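Local coordinates for CRISPR system Cmr subunit Cmr1-1 (Pyrococcus furiosus, PDB 4W8Z), which binds RNA as the Cmr1 subunit that, with Cmr6, caps the type III-B Cmr ribonucleoprotein complex of CRISPR antiviral defence, at residues A[95-105]-A[238-249]; A[279-287]-A[320-328]. All coordinates share one frame; numbering follows the deposited sequence.

Contacts 1 and 2 lie with their centres about 17 Å apart and follow one another along the chain, contact 1 closing before contact 2 opens. Contact 1 joins the region of helix 95-99, within the RAMP superfamily range, to helix 237-264, within the Cmr1-like C-terminal range; contact 2 stays inside the latter range and ties strand 284-291 to the turn that leads into helix 327-330. The two meet directly: Phe244 of the long helix stacks on Phe286 of the strand, and Ser247 OG lies 2.6 Å from Phe328 O. Helix 237-264 thus takes part in both contacts, one set of side chains facing 95-105 and Phe244 and Ser247 reaching the residues of contact 2.

Contact 1 of 2, residues A[95-105]-A[238-249]; sequences EFKDKNVGYIW and WEVLAQFNNSYK
The indole of Trp238 carries the aliphatic chain of Lys99 over one face: Lys99 CD sits 3.7 Å from the centroid of the five-membered ring, 13° off its normal. A bend at chi2 (-72°) folds the lysine along the indole and brings Lys99 NZ to 4.3 Å from the same centroid, a cation-pi geometry. The benzene end of Trp238 meets Glu95 OE1, Val101 CG2 and the Trp105 ring, each obliquely; the far end of Trp105 also touches both methyls of Leu241. Lys249 CG covers one face of Tyr103, toward the rim, while Asn245 ND2 approaches that ring's edge in plane. Tyr103 CB in turn lies at the edge of Tyr248.

Between these aromatic groups, the Asn245 amide binds the backbone beyond helix 95-99. With its CG anti to the backbone N (chi1 -169°), it reaches the loop, where Asn245 OD1 accepts from Tyr103 N at 2.9 Å, in the carbonyl plane on a lone pair, and from Ile104 N at 3.1 Å, nearly along the C=O axis. Asn245 ND2 makes a weak, bent bond to Asn100 OD1, the two amide planes standing almost perpendicular. Asn100 ND2 gives a straighter bond, 2.9 Å, to Asn246 OD1. Asn100 itself has positive phi and closes a Schellman motif.

Two backbone N-H groups thus converge on one buried amide oxygen, which is consistent with Asn245 holding the loop that follows helix 95-99 against helix 237-264, while the Lys99 and Lys249 chains each cover one face of an aromatic ring, Trp238 and Tyr103 respectively.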
loop_
_atom_site.group_PDB
_atom_site.type_symbol
_atom_site.label_atom_id
_atom_site.label_comp_id
_atom_site.label_asym_id
_atom_site.label_seq_id
_atom_site.Cartn_x
_atom_site.Cartn_y
_atom_site.Cartn_z
ATOM N N GLU A 95 17.705 15.798 4.486
ATOM C CA GLU A 95 16.588 15.609 3.559
ATOM C C GLU A 95 15.208 15.841 4.180
ATOM O O GLU A 95 14.291 16.312 3.508
ATOM C CB GLU A 95 16.651 14.198 2.964
ATOM C CG GLU A 95 15.537 13.872 1.984
ATOM C CD GLU A 95 16.050 13.196 0.728
ATOM O OE1 GLU A 95 15.796 11.984 0.554
ATOM O OE2 GLU A 95 16.706 13.881 -0.087
ATOM N N PHE A 96 15.068 15.521 5.462
ATOM C CA PHE A 96 13.771 15.600 6.125
ATOM C C PHE A 96 13.286 17.042 6.291
ATOM O O PHE A 96 12.145 17.365 5.948
ATOM C CB PHE A 96 13.837 14.883 7.476
ATOM C CG PHE A 96 14.161 13.420 7.357
ATOM C CD1 PHE A 96 13.153 12.486 7.179
ATOM C CD2 PHE A 96 15.476 12.981 7.389
ATOM C CE1 PHE A 96 13.449 11.140 7.048
ATOM C CE2 PHE A 96 15.777 11.636 7.263
ATOM C CZ PHE A 96 14.761 10.715 7.091
ATOM N N LYS A 97 14.154 17.908 6.804
ATOM C CA LYS A 97 13.827 19.324 6.894
ATOM C C LYS A 97 13.703 19.909 5.488
ATOM O O LYS A 97 12.715 20.571 5.163
ATOM C CB LYS A 97 14.886 20.079 7.702
ATOM N N ASP A 98 14.705 19.632 4.654
ATOM C CA ASP A 98 14.790 20.179 3.299
ATOM C C ASP A 98 13.559 19.906 2.441
ATOM O O ASP A 98 13.069 20.797 1.748
ATOM C CB ASP A 98 16.026 19.621 2.583
ATOM C CG ASP A 98 17.324 20.198 3.114
ATOM O OD1 ASP A 98 17.298 20.872 4.166
ATOM O OD2 ASP A 98 18.376 19.967 2.479
ATOM N N LYS A 99 13.067 18.672 2.484
ATOM C CA LYS A 99 11.983 18.260 1.597
ATOM C C LYS A 99 10.609 18.283 2.271
ATOM O O LYS A 99 9.606 17.954 1.638
ATOM C CB LYS A 99 12.256 16.860 1.044
ATOM C CG LYS A 99 13.573 16.712 0.298
ATOM C CD LYS A 99 13.532 17.403 -1.055
ATOM C CE LYS A 99 14.838 17.196 -1.808
ATOM N NZ LYS A 99 14.906 17.998 -3.058
ATOM N N ASN A 100 10.576 18.668 3.547
ATOM C CA ASN A 100 9.333 18.761 4.312
ATOM C C ASN A 100 8.628 17.397 4.380
ATOM O O ASN A 100 7.513 17.220 3.885
ATOM C CB ASN A 100 8.419 19.831 3.702
ATOM C CG ASN A 100 7.245 20.182 4.592
ATOM O OD1 ASN A 100 7.176 19.766 5.750
ATOM N ND2 ASN A 100 6.313 20.963 4.055
ATOM N N VAL A 101 9.312 16.430 4.987
ATOM C CA VAL A 101 8.833 15.055 5.078
ATOM C C VAL A 101 9.031 14.527 6.498
ATOM O O VAL A 101 8.909 13.331 6.753
ATOM C CB VAL A 101 9.574 14.126 4.081
ATOM C CG1 VAL A 101 8.698 12.983 3.675
ATOM C CG2 VAL A 101 9.972 14.878 2.840
ATOM N N GLY A 102 9.326 15.433 7.421
ATOM C CA GLY A 102 9.772 15.059 8.751
ATOM C C GLY A 102 8.748 14.459 9.693
ATOM O O GLY A 102 9.113 13.859 10.704
ATOM N N TYR A 103 7.467 14.615 9.385
ATOM C CA TYR A 103 6.439 14.037 10.239
ATOM C C TYR A 103 5.967 12.680 9.724
ATOM O O TYR A 103 5.881 11.729 10.493
ATOM C CB TYR A 103 5.264 15.001 10.388
ATOM C CG TYR A 103 5.592 16.193 11.258
ATOM C CD1 TYR A 103 5.580 16.090 12.645
ATOM C CD2 TYR A 103 5.925 17.420 10.693
ATOM C CE1 TYR A 103 5.883 17.176 13.445
ATOM C CE2 TYR A 103 6.232 18.512 11.486
ATOM C CZ TYR A 103 6.209 18.385 12.862
ATOM O OH TYR A 103 6.512 19.474 13.651
ATOM N N ILE A 104 5.677 12.574 8.433
ATOM C CA ILE A 104 5.235 11.294 7.893
ATOM C C ILE A 104 6.357 10.258 7.964
ATOM O O ILE A 104 6.089 9.072 8.145
ATOM C CB ILE A 104 4.721 11.407 6.435
ATOM C CG1 ILE A 104 5.787 11.976 5.500
ATOM C CG2 ILE A 104 3.458 12.256 6.366
ATOM C CD1 ILE A 104 5.355 11.990 4.046
ATOM N N TRP A 105 7.606 10.699 7.834
ATOM C CA TRP A 105 8.747 9.783 7.879
ATOM C C TRP A 105 9.594 9.974 9.130
ATOM O O TRP A 105 10.782 9.649 9.130
ATOM C CB TRP A 105 9.630 9.952 6.645
ATOM C CG TRP A 105 8.952 9.594 5.361
ATOM C CD1 TRP A 105 7.691 9.099 5.209
ATOM C CD2 TRP A 105 9.500 9.703 4.042
ATOM N NE1 TRP A 105 7.419 8.896 3.881
ATOM C CE2 TRP A 105 8.513 9.262 3.143
ATOM C CE3 TRP A 105 10.727 10.136 3.535
ATOM C CZ2 TRP A 105 8.717 9.236 1.763
ATOM C CZ3 TRP A 105 10.925 10.113 2.163
ATOM C CH2 TRP A 105 9.927 9.664 1.296
ATOM N N TRP A 238 8.406 15.127 -4.741
ATOM C CA TRP A 238 8.644 15.710 -3.427
ATOM C C TRP A 238 7.536 16.681 -3.020
ATOM O O TRP A 238 7.204 16.789 -1.840
ATOM C CB TRP A 238 9.999 16.421 -3.391
ATOM C CG TRP A 238 11.186 15.503 -3.349
ATOM C CD1 TRP A 238 12.155 15.371 -4.302
ATOM C CD2 TRP A 238 11.536 14.593 -2.295
ATOM N NE1 TRP A 238 13.085 14.440 -3.907
ATOM C CE2 TRP A 238 12.727 13.947 -2.679
ATOM C CE3 TRP A 238 10.959 14.265 -1.063
ATOM C CZ2 TRP A 238 13.349 12.992 -1.877
ATOM C CZ3 TRP A 238 11.579 13.316 -0.268
ATOM C CH2 TRP A 238 12.760 12.692 -0.679
ATOM N N GLU A 239 6.964 17.380 -3.996
ATOM C CA GLU A 239 5.893 18.328 -3.716
ATOM C C GLU A 239 4.653 17.595 -3.220
ATOM O O GLU A 239 3.980 18.049 -2.295
ATOM C CB GLU A 239 5.553 19.158 -4.955
ATOM C CG GLU A 239 4.714 20.392 -4.646
ATOM C CD GLU A 239 4.092 21.007 -5.884
ATOM O OE1 GLU A 239 3.314 20.309 -6.567
ATOM O OE2 GLU A 239 4.381 22.188 -6.175
ATOM N N VAL A 240 4.362 16.455 -3.839
ATOM C CA VAL A 240 3.246 15.612 -3.431
ATOM C C VAL A 240 3.450 15.087 -2.012
ATOM O O VAL A 240 2.555 15.179 -1.172
ATOM C CB VAL A 240 3.058 14.427 -4.395
ATOM C CG1 VAL A 240 2.113 13.391 -3.800
ATOM C CG2 VAL A 240 2.551 14.922 -5.741
ATOM N N LEU A 241 4.635 14.543 -1.754
ATOM C CA LEU A 241 4.993 14.063 -0.425
ATOM C C LEU A 241 4.892 15.173 0.619
ATOM O O LEU A 241 4.464 14.937 1.749
ATOM C CB LEU A 241 6.405 13.474 -0.434
ATOM C CG LEU A 241 6.550 12.082 -1.050
ATOM C CD1 LEU A 241 8.009 11.711 -1.225
ATOM C CD2 LEU A 241 5.836 11.049 -0.191
ATOM N N ALA A 242 5.270 16.386 0.232
ATOM C CA ALA A 242 5.212 17.524 1.142
ATOM C C ALA A 242 3.773 17.880 1.498
ATOM O O ALA A 242 3.500 18.326 2.611
ATOM C CB ALA A 242 5.921 18.729 0.535
ATOM N N GLN A 243 2.858 17.683 0.556
ATOM C CA GLN A 243 1.442 17.924 0.819
ATOM C C GLN A 243 0.921 16.958 1.877
ATOM O O GLN A 243 0.199 17.355 2.793
ATOM C CB GLN A 243 0.618 17.803 -0.465
ATOM C CG GLN A 243 0.529 19.093 -1.268
ATOM C CD GLN A 243 -0.287 20.164 -0.560
ATOM O OE1 GLN A 243 -1.096 19.865 0.324
ATOM N NE2 GLN A 243 -0.077 21.421 -0.945
ATOM N N PHE A 244 1.297 15.689 1.741
ATOM C CA PHE A 244 0.961 14.670 2.726
ATOM C C PHE A 244 1.494 15.046 4.107
ATOM O O PHE A 244 0.856 14.794 5.127
ATOM C CB PHE A 244 1.525 13.312 2.302
ATOM C CG PHE A 244 0.685 12.589 1.284
ATOM C CD1 PHE A 244 -0.673 12.408 1.485
ATOM C CD2 PHE A 244 1.257 12.086 0.124
ATOM C CE1 PHE A 244 -1.445 11.736 0.553
ATOM C CE2 PHE A 244 0.491 11.419 -0.814
ATOM C CZ PHE A 244 -0.861 11.241 -0.597
ATOM N N ASN A 245 2.671 15.661 4.130
ATOM C CA ASN A 245 3.331 15.969 5.386
ATOM C C ASN A 245 2.666 17.129 6.115
ATOM O O ASN A 245 2.514 17.096 7.335
ATOM C CB ASN A 245 4.807 16.269 5.141
ATOM C CG ASN A 245 5.602 16.348 6.424
ATOM O OD1 ASN A 245 5.794 15.346 7.108
ATOM N ND2 ASN A 245 6.079 17.538 6.753
ATOM N N ASN A 246 2.274 18.157 5.369
ATOM C CA ASN A 246 1.562 19.282 5.961
ATOM C C ASN A 246 0.216 18.838 6.512
ATOM O O ASN A 246 -0.158 19.194 7.628
ATOM C CB ASN A 246 1.368 20.406 4.946
ATOM C CG ASN A 246 2.664 21.124 4.616
ATOM O OD1 ASN A 246 3.658 21.008 5.340
ATOM N ND2 ASN A 246 2.660 21.879 3.520
ATOM N N SER A 247 -0.501 18.045 5.723
ATOM C CA SER A 247 -1.791 17.507 6.133
ATOM C C SER A 247 -1.659 16.643 7.380
ATOM O O SER A 247 -2.449 16.766 8.319
ATOM C CB SER A 247 -2.417 16.691 5.004
ATOM O OG SER A 247 -2.700 17.505 3.882
ATOM N N TYR A 248 -0.650 15.774 7.387
ATOM C CA TYR A 248 -0.457 14.844 8.493
ATOM C C TYR A 248 -0.014 15.557 9.769
ATOM O O TYR A 248 -0.300 15.097 10.874
ATOM C CB TYR A 248 0.561 13.763 8.123
ATOM C CG TYR A 248 0.934 12.880 9.289
ATOM C CD1 TYR A 248 0.070 11.889 9.741
ATOM C CD2 TYR A 248 2.140 13.052 9.956
ATOM C CE1 TYR A 248 0.401 11.087 10.817
ATOM C CE2 TYR A 248 2.480 12.258 11.032
ATOM C CZ TYR A 248 1.610 11.275 11.458
ATOM O OH TYR A 248 1.960 10.486 12.534
ATOM N N LYS A 249 0.685 16.677 9.620
ATOM C CA LYS A 249 1.139 17.434 10.779
ATOM C C LYS A 249 -0.052 18.011 11.535
ATOM O O LYS A 249 -0.087 17.995 12.764
ATOM C CB LYS A 249 2.090 18.551 10.351
ATOM C CG LYS A 249 2.686 19.347 11.500
ATOM C CD LYS A 249 3.377 20.600 10.987
ATOM C CE LYS A 249 3.861 21.487 12.123
ATOM N NZ LYS A 249 4.322 22.824 11.633
#

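Contact 2 of 2, residues A[279-287]-A[320-328]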
loop_
_atom_site.group_PDB
_atom_site.type_symbol
_atom_site.label_atom_id
_atom_site.label_comp_id
_atom_site.label_asym_id
_atom_site.label_seq_id
_atom_site.Cartn_x
_atom_site.Cartn_y
_atom_site.Cartn_z
ATOM N N ARG A 279 -18.117 5.317 14.678
ATOM C CA ARG A 279 -16.782 5.755 15.079
ATOM C C ARG A 279 -15.714 4.724 14.724
ATOM O O ARG A 279 -14.562 4.844 15.141
ATOM C CB ARG A 279 -16.743 6.050 16.580
ATOM C CG ARG A 279 -17.337 7.395 16.957
ATOM C CD ARG A 279 -17.326 7.608 18.456
ATOM N NE ARG A 279 -18.676 7.571 19.008
ATOM C CZ ARG A 279 -19.017 8.100 20.177
ATOM N NH1 ARG A 279 -18.107 8.713 20.921
ATOM N NH2 ARG A 279 -20.269 8.024 20.599
ATOM N N ARG A 280 -16.108 3.712 13.959
ATOM C CA ARG A 280 -15.177 2.685 13.510
ATOM C C ARG A 280 -14.538 3.087 12.184
ATOM O O ARG A 280 -14.944 2.611 11.120
ATOM C CB ARG A 280 -15.888 1.337 13.374
ATOM N N ALA A 281 -13.545 3.971 12.254
ATOM C CA ALA A 281 -12.841 4.435 11.063
ATOM C C ALA A 281 -11.854 3.379 10.568
ATOM O O ALA A 281 -11.434 2.493 11.317
ATOM C CB ALA A 281 -12.129 5.750 11.339
ATOM N N SER A 282 -11.482 3.487 9.299
ATOM C CA SER A 282 -10.797 2.410 8.603
ATOM C C SER A 282 -9.362 2.778 8.248
ATOM O O SER A 282 -9.025 3.962 8.190
ATOM C CB SER A 282 -11.586 2.054 7.345
ATOM O OG SER A 282 -12.968 1.945 7.647
ATOM N N PRO A 283 -8.506 1.764 8.023
ATOM C CA PRO A 283 -7.120 2.030 7.614
ATOM C C PRO A 283 -7.023 2.902 6.361
ATOM O O PRO A 283 -7.818 2.753 5.430
ATOM C CB PRO A 283 -6.563 0.633 7.331
ATOM C CG PRO A 283 -7.391 -0.274 8.166
ATOM C CD PRO A 283 -8.764 0.323 8.183
ATOM N N LEU A 284 -6.053 3.808 6.350
ATOM C CA LEU A 284 -5.776 4.622 5.173
ATOM C C LEU A 284 -4.291 4.543 4.824
ATOM O O LEU A 284 -3.432 4.766 5.673
ATOM C CB LEU A 284 -6.206 6.074 5.410
ATOM C CG LEU A 284 -6.155 7.059 4.239
ATOM C CD1 LEU A 284 -7.168 8.170 4.453
ATOM C CD2 LEU A 284 -4.765 7.649 4.072
ATOM N N TRP A 285 -3.995 4.213 3.572
ATOM C CA TRP A 285 -2.617 4.205 3.095
ATOM C C TRP A 285 -2.451 5.330 2.101
ATOM O O TRP A 285 -3.407 5.700 1.425
ATOM C CB TRP A 285 -2.250 2.881 2.426
ATOM C CG TRP A 285 -2.441 1.656 3.258
ATOM C CD1 TRP A 285 -2.872 1.592 4.552
ATOM C CD2 TRP A 285 -2.208 0.307 2.845
ATOM N NE1 TRP A 285 -2.922 0.282 4.966
ATOM C CE2 TRP A 285 -2.520 -0.525 3.935
ATOM C CE3 TRP A 285 -1.775 -0.278 1.654
ATOM C CZ2 TRP A 285 -2.408 -1.910 3.871
ATOM C CZ3 TRP A 285 -1.661 -1.654 1.592
ATOM C CH2 TRP A 285 -1.973 -2.454 2.695
ATOM N N PHE A 286 -1.250 5.882 1.999
ATOM C CA PHE A 286 -0.994 6.806 0.907
ATOM C C PHE A 286 0.395 6.620 0.315
ATOM O O PHE A 286 1.281 6.020 0.930
ATOM C CB PHE A 286 -1.205 8.263 1.345
ATOM C CG PHE A 286 -0.341 8.704 2.495
ATOM C CD1 PHE A 286 0.921 9.238 2.273
ATOM C CD2 PHE A 286 -0.812 8.632 3.794
ATOM C CE1 PHE A 286 1.705 9.664 3.332
ATOM C CE2 PHE A 286 -0.033 9.058 4.856
ATOM C CZ PHE A 286 1.228 9.573 4.626
ATOM N N GLY A 287 0.557 7.128 -0.901
ATOM C CA GLY A 287 1.791 6.999 -1.647
ATOM C C GLY A 287 1.681 7.822 -2.913
ATOM O O GLY A 287 0.840 8.715 -3.001
ATOM N N ASN A 320 -1.560 4.279 13.499
ATOM C CA ASN A 320 -2.035 4.212 12.119
ATOM C C ASN A 320 -2.810 5.451 11.693
ATOM O O ASN A 320 -3.533 6.052 12.492
ATOM C CB ASN A 320 -2.925 2.986 11.916
ATOM C CG ASN A 320 -2.154 1.691 11.954
ATOM O OD1 ASN A 320 -0.937 1.676 11.785
ATOM N ND2 ASN A 320 -2.863 0.588 12.160
ATOM N N VAL A 321 -2.667 5.824 10.425
ATOM C CA VAL A 321 -3.469 6.896 9.849
ATOM C C VAL A 321 -4.810 6.331 9.378
ATOM O O VAL A 321 -4.846 5.366 8.615
ATOM C CB VAL A 321 -2.741 7.578 8.679
ATOM C CG1 VAL A 321 -3.633 8.616 8.027
ATOM C CG2 VAL A 321 -1.445 8.214 9.167
ATOM N N LEU A 322 -5.907 6.920 9.843
ATOM C CA LEU A 322 -7.234 6.390 9.546
ATOM C C LEU A 322 -7.971 7.240 8.528
ATOM O O LEU A 322 -7.476 8.278 8.093
ATOM C CB LEU A 322 -8.067 6.281 10.821
ATOM C CG LEU A 322 -7.478 5.436 11.951
ATOM C CD1 LEU A 322 -8.491 5.330 13.076
ATOM C CD2 LEU A 322 -7.062 4.052 11.445
ATOM N N SER A 323 -9.169 6.803 8.160
ATOM C CA SER A 323 -9.888 7.399 7.044
ATOM C C SER A 323 -10.363 8.823 7.311
ATOM O O SER A 323 -10.696 9.546 6.379
ATOM C CB SER A 323 -11.082 6.531 6.678
ATOM O OG SER A 323 -11.994 6.488 7.758
ATOM N N ASN A 324 -10.392 9.240 8.571
ATOM C CA ASN A 324 -10.791 10.612 8.876
ATOM C C ASN A 324 -9.690 11.618 8.531
ATOM O O ASN A 324 -9.838 12.821 8.755
ATOM C CB ASN A 324 -11.189 10.745 10.346
ATOM C CG ASN A 324 -10.082 10.343 11.294
ATOM O OD1 ASN A 324 -9.163 9.618 10.931
ATOM N ND2 ASN A 324 -10.175 10.806 12.527
ATOM N N PHE A 325 -8.588 11.111 7.984
ATOM C CA PHE A 325 -7.467 11.934 7.552
ATOM C C PHE A 325 -7.742 12.584 6.194
ATOM O O PHE A 325 -7.070 13.541 5.807
ATOM C CB PHE A 325 -6.193 11.083 7.503
ATOM C CG PHE A 325 -5.053 11.708 6.744
ATOM C CD1 PHE A 325 -4.385 12.813 7.243
ATOM C CD2 PHE A 325 -4.633 11.169 5.536
ATOM C CE1 PHE A 325 -3.327 13.377 6.547
ATOM C CE2 PHE A 325 -3.579 11.730 4.835
ATOM C CZ PHE A 325 -2.923 12.833 5.345
ATOM N N ASP A 326 -8.748 12.085 5.480
ATOM C CA ASP A 326 -9.006 12.559 4.122
ATOM C C ASP A 326 -9.450 14.020 4.073
ATOM O O ASP A 326 -9.208 14.702 3.080
ATOM C CB ASP A 326 -10.049 11.677 3.425
ATOM C CG ASP A 326 -11.298 11.469 4.259
ATOM O OD1 ASP A 326 -11.552 12.267 5.189
ATOM O OD2 ASP A 326 -12.023 10.489 3.985
ATOM N N TRP A 327 -10.100 14.500 5.131
ATOM C CA TRP A 327 -10.491 15.907 5.199
ATOM C C TRP A 327 -9.273 16.812 5.052
ATOM O O TRP A 327 -9.337 17.856 4.408
ATOM C CB TRP A 327 -11.208 16.229 6.514
ATOM C CG TRP A 327 -11.209 17.704 6.814
ATOM C CD1 TRP A 327 -10.327 18.385 7.607
ATOM C CD2 TRP A 327 -12.118 18.685 6.296
ATOM N NE1 TRP A 327 -10.637 19.727 7.620
ATOM C CE2 TRP A 327 -11.729 19.937 6.824
ATOM C CE3 TRP A 327 -13.223 18.626 5.442
ATOM C CZ2 TRP A 327 -12.409 21.114 6.526
ATOM C CZ3 TRP A 327 -13.895 19.799 5.147
ATOM C CH2 TRP A 327 -13.487 21.027 5.690
ATOM N N PHE A 328 -8.157 16.402 5.646
ATOM C CA PHE A 328 -6.974 17.245 5.698
ATOM C C PHE A 328 -6.231 17.263 4.365
ATOM O O PHE A 328 -5.250 17.989 4.197
ATOM C CB PHE A 328 -6.062 16.784 6.835
ATOM C CG PHE A 328 -6.707 16.878 8.189
ATOM C CD1 PHE A 328 -7.409 15.802 8.712
ATOM C CD2 PHE A 328 -6.640 18.053 8.924
ATOM C CE1 PHE A 328 -8.020 15.890 9.949
ATOM C CE2 PHE A 328 -7.248 18.145 10.162
ATOM C CZ PHE A 328 -7.939 17.060 10.676
#
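Pro283 and Leu322 form a single beta bridge, their CA atoms 4.8 Å apart, where the chain leading into strand 284-291 meets the residues before the 3-10 segment 323-325. Leu284 N donates to Val321 O at 3.0 Å. On the other side of the proline, Ser282 O receives Ser323 N at 2.8 Å, but the angle of 120° at the hydrogen makes this bond weak; Leu322 CA also approaches the same oxygen. A further weak bond, long but straight, runs from Ser282 N to Ser323 OG. The serine hydroxyl is brought there by a chi1 of 64°, which sets OG between its own backbone N and carbonyl carbon. After the bridge residues 323-325 turn, with Phe325 N bonded back to Leu322 O, and the pairing goes no further.

Leu284 fills the angle so formed. Its CD1 rests against Leu322 O and Ser323 CA, whereas CD2 comes to 3.8 Å from Phe325 CD2, at the edge of that ring and near its plane. Val321 CG1 lies 4.2 Å from Leu284 CD2. Further along the strand Phe286 meets Phe325 obliquely, the centroids 6.0 Å apart and the planes at 33°. At the opposite end Ala281 CB packs on Leu322 CD1 and Ser323 OG.

Strand 294-302 pairs with strand 284-291 through backbone bonds such as that of Trp285 with Ile300, and its Lys301 makes a salt bridge with Asp326. Helix 237-264 closes another side: Tyr251 meets Phe325 edge-to-face and its hydroxyl bonds Leu322 N and Asn324 OD1, so the turn before helix 327-330 is held between sheet and long helix.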